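Local coordinates for protein alpha-rhamnosidase (PDB 6I60) that probably hydrolyses terminal non-reducing alpha-L-rhamnose residues from alpha-L-rhamnosides, acting as a bacterial glycoside hydrolase, at residues Arg239-Val247 and Lys312-Asp320. Numbering follows the deposited sequence.
Sequences RDGKNAIGV and KGWNLPDFD
Trp314 brings CZ3 and CH2 of its indole against the backbone of Gly246. From CB, a chi1 of 71° sets CG between the backbone N and the carbonyl carbon, and this brings the six-membered ring down to the strand. Over the ring centre, one face carries CB of Asn315. Farther out, CZ3 and CH2 both reach Gly246 CA, with Trp314 CH2 3.6 Å from it. The same CH2 lies 3.7 Å from Val247 N, which sits at the ring edge. An alanine in place of Trp314 would probably leave Gly246 CA without its contact with the indole and deprive Asn315 CB of the surface it rests on. Farther along, Ala244 CB meets Leu316 C at 3.5 Å. Pro317 then packs its CB against Lys242 CB at 3.8 Å. Lys242 NZ and Asp318 OD2 are 4.5 Å apart, too far for a salt bridge. No hydrogen bond joins the two segments. Arg180, on the neighbouring strand 171-184, donates NE to Trp314 O. The arrangement is that of a loop packed over one face of a beta-sheet, here strand 242-250 within the alpha-L-rhamnosidase N-terminal domain.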
loop_
_atom_site.group_PDB
_atom_site.type_symbol
_atom_site.label_atom_id
_atom_site.label_comp_id
_atom_site.label_asym_id
_atom_site.label_seq_id
_atom_site.Cartn_x
_atom_site.Cartn_y
_atom_site.Cartn_z
ATOM N N ARG A 239 -5.117 21.974 29.221
ATOM C CA ARG A 239 -5.791 22.371 30.457
ATOM C C ARG A 239 -4.954 23.395 31.219
ATOM O O ARG A 239 -3.943 23.884 30.706
ATOM C CB ARG A 239 -6.090 21.148 31.336
ATOM C CG ARG A 239 -7.353 21.245 32.176
ATOM C CD ARG A 239 -7.425 20.098 33.175
ATOM N NE ARG A 239 -8.753 19.962 33.766
ATOM C CZ ARG A 239 -9.805 19.442 33.141
ATOM N NH1 ARG A 239 -9.693 19.000 31.895
ATOM N NH2 ARG A 239 -10.973 19.362 33.764
ATOM N N ASP A 240 -5.364 23.730 32.442
ATOM C CA ASP A 240 -4.670 24.760 33.203
ATOM C C ASP A 240 -3.727 24.164 34.239
ATOM O O ASP A 240 -2.539 23.974 33.961
ATOM C CB ASP A 240 -5.674 25.692 33.886
ATOM C CG ASP A 240 -5.047 27.004 34.318
ATOM O OD1 ASP A 240 -4.085 27.453 33.658
ATOM O OD2 ASP A 240 -5.513 27.585 35.319
ATOM N N GLY A 241 -4.246 23.866 35.429
ATOM C CA GLY A 241 -3.423 23.467 36.557
ATOM C C GLY A 241 -2.653 22.171 36.392
ATOM O O GLY A 241 -1.643 22.124 35.685
ATOM N N LYS A 242 -3.108 21.114 37.059
ATOM C CA LYS A 242 -2.423 19.832 36.997
ATOM C C LYS A 242 -2.725 19.131 35.678
ATOM O O LYS A 242 -3.839 19.211 35.152
ATOM C CB LYS A 242 -2.835 18.945 38.172
ATOM C CG LYS A 242 -1.754 18.782 39.230
ATOM C CD LYS A 242 -1.700 17.356 39.755
ATOM C CE LYS A 242 -1.554 17.327 41.270
ATOM N NZ LYS A 242 -1.789 15.966 41.829
ATOM N N ASN A 243 -1.718 18.447 35.141
ATOM C CA ASN A 243 -1.839 17.739 33.877
ATOM C C ASN A 243 -1.375 16.302 34.048
ATOM O O ASN A 243 -0.609 15.975 34.959
ATOM C CB ASN A 243 -1.024 18.412 32.772
ATOM C CG ASN A 243 -1.707 19.632 32.210
ATOM O OD1 ASN A 243 -2.464 20.311 32.903
ATOM N ND2 ASN A 243 -1.446 19.922 30.942
ATOM N N ALA A 244 -1.843 15.444 33.146
ATOM C CA ALA A 244 -1.494 14.033 33.183
ATOM C C ALA A 244 -1.408 13.503 31.760
ATOM O O ALA A 244 -2.191 13.900 30.893
ATOM C CB ALA A 244 -2.514 13.223 33.991
ATOM N N ILE A 245 -0.453 12.609 31.531
ATOM C CA ILE A 245 -0.305 11.933 30.250
ATOM C C ILE A 245 -0.373 10.431 30.489
ATOM O O ILE A 245 0.003 9.934 31.556
ATOM C CB ILE A 245 1.008 12.325 29.540
ATOM C CG1 ILE A 245 2.171 12.308 30.525
ATOM C CG2 ILE A 245 0.892 13.708 28.934
ATOM C CD1 ILE A 245 2.865 10.987 30.613
ATOM N N GLY A 246 -0.857 9.706 29.483
ATOM C CA GLY A 246 -0.998 8.268 29.597
ATOM C C GLY A 246 -0.536 7.511 28.369
ATOM O O GLY A 246 -0.960 7.815 27.249
ATOM N N VAL A 247 0.340 6.528 28.562
ATOM C CA VAL A 247 0.847 5.695 27.478
ATOM C C VAL A 247 0.782 4.241 27.923
ATOM O O VAL A 247 1.355 3.880 28.958
ATOM C CB VAL A 247 2.286 6.064 27.079
ATOM C CG1 VAL A 247 2.738 5.207 25.907
ATOM C CG2 VAL A 247 2.390 7.542 26.736
ATOM N N LYS A 312 -9.238 2.643 37.522
ATOM C CA LYS A 312 -10.151 3.712 37.143
ATOM C C LYS A 312 -9.504 5.067 37.386
ATOM O O LYS A 312 -8.989 5.334 38.475
ATOM C CB LYS A 312 -11.455 3.601 37.931
ATOM C CG LYS A 312 -12.028 2.195 37.995
ATOM C CD LYS A 312 -13.546 2.222 38.037
ATOM C CE LYS A 312 -14.060 2.061 39.460
ATOM N NZ LYS A 312 -13.984 0.648 39.928
ATOM N N GLY A 313 -9.527 5.921 36.369
ATOM C CA GLY A 313 -9.012 7.266 36.523
ATOM C C GLY A 313 -7.506 7.393 36.490
ATOM O O GLY A 313 -6.954 8.284 37.143
ATOM N N TRP A 314 -6.821 6.545 35.725
ATOM C CA TRP A 314 -5.365 6.496 35.781
ATOM C C TRP A 314 -4.686 7.595 34.972
ATOM O O TRP A 314 -3.515 7.892 35.230
ATOM C CB TRP A 314 -4.872 5.131 35.296
ATOM C CG TRP A 314 -5.030 4.928 33.821
ATOM C CD1 TRP A 314 -6.170 4.572 33.160
ATOM C CD2 TRP A 314 -4.013 5.067 32.822
ATOM N NE1 TRP A 314 -5.925 4.482 31.811
ATOM C CE2 TRP A 314 -4.608 4.782 31.578
ATOM C CE3 TRP A 314 -2.657 5.409 32.860
ATOM C CZ2 TRP A 314 -3.895 4.825 30.381
ATOM C CZ3 TRP A 314 -1.951 5.452 31.672
ATOM C CH2 TRP A 314 -2.571 5.161 30.449
ATOM N N ASN A 315 -5.375 8.206 34.009
ATOM C CA ASN A 315 -4.720 9.177 33.138
ATOM C C ASN A 315 -5.380 10.550 33.205
ATOM O O ASN A 315 -5.654 11.161 32.168
ATOM C CB ASN A 315 -4.714 8.669 31.691
ATOM C CG ASN A 315 -6.082 8.197 31.229
ATOM O OD1 ASN A 315 -7.091 8.424 31.899
ATOM N ND2 ASN A 315 -6.123 7.539 30.076
ATOM N N LEU A 316 -5.631 11.044 34.413
ATOM C CA LEU A 316 -6.283 12.329 34.623
ATOM C C LEU A 316 -5.546 13.096 35.719
ATOM O O LEU A 316 -4.926 12.481 36.591
ATOM C CB LEU A 316 -7.766 12.165 34.994
ATOM C CG LEU A 316 -8.571 11.323 34.003
ATOM C CD1 LEU A 316 -8.599 9.903 34.466
ATOM C CD2 LEU A 316 -9.984 11.848 33.812
ATOM N N PRO A 317 -5.598 14.447 35.680
ATOM C CA PRO A 317 -4.731 15.259 36.554
ATOM C C PRO A 317 -4.718 14.849 38.019
ATOM O O PRO A 317 -3.691 14.391 38.529
ATOM C CB PRO A 317 -5.311 16.669 36.390
ATOM C CG PRO A 317 -5.880 16.675 35.018
ATOM C CD PRO A 317 -6.400 15.284 34.769
ATOM N N ASP A 318 -5.843 15.013 38.707
ATOM C CA ASP A 318 -5.922 14.708 40.134
ATOM C C ASP A 318 -6.056 13.200 40.305
ATOM O O ASP A 318 -7.156 12.646 40.325
ATOM C CB ASP A 318 -7.084 15.454 40.777
ATOM C CG ASP A 318 -6.886 16.957 40.761
ATOM O OD1 ASP A 318 -7.634 17.651 40.039
ATOM O OD2 ASP A 318 -5.976 17.444 41.465
ATOM N N PHE A 319 -4.914 12.526 40.429
ATOM C CA PHE A 319 -4.888 11.083 40.626
ATOM C C PHE A 319 -3.691 10.727 41.493
ATOM O O PHE A 319 -2.608 11.294 41.328
ATOM C CB PHE A 319 -4.820 10.332 39.290
ATOM C CG PHE A 319 -4.665 8.842 39.437
ATOM C CD1 PHE A 319 -3.477 8.218 39.095
ATOM C CD2 PHE A 319 -5.708 8.067 39.918
ATOM C CE1 PHE A 319 -3.331 6.849 39.229
ATOM C CE2 PHE A 319 -5.569 6.698 40.053
ATOM C CZ PHE A 319 -4.379 6.089 39.709
ATOM N N ASP A 320 -3.898 9.787 42.415
ATOM C CA ASP A 320 -2.833 9.335 43.303
ATOM C C ASP A 320 -1.725 8.658 42.508
ATOM O O ASP A 320 -1.714 7.430 42.365
ATOM C CB ASP A 320 -3.386 8.385 44.366
ATOM C CG ASP A 320 -2.646 8.493 45.684
ATOM O OD1 ASP A 320 -2.709 9.570 46.314
ATOM O OD2 ASP A 320 -2.001 7.501 46.088
#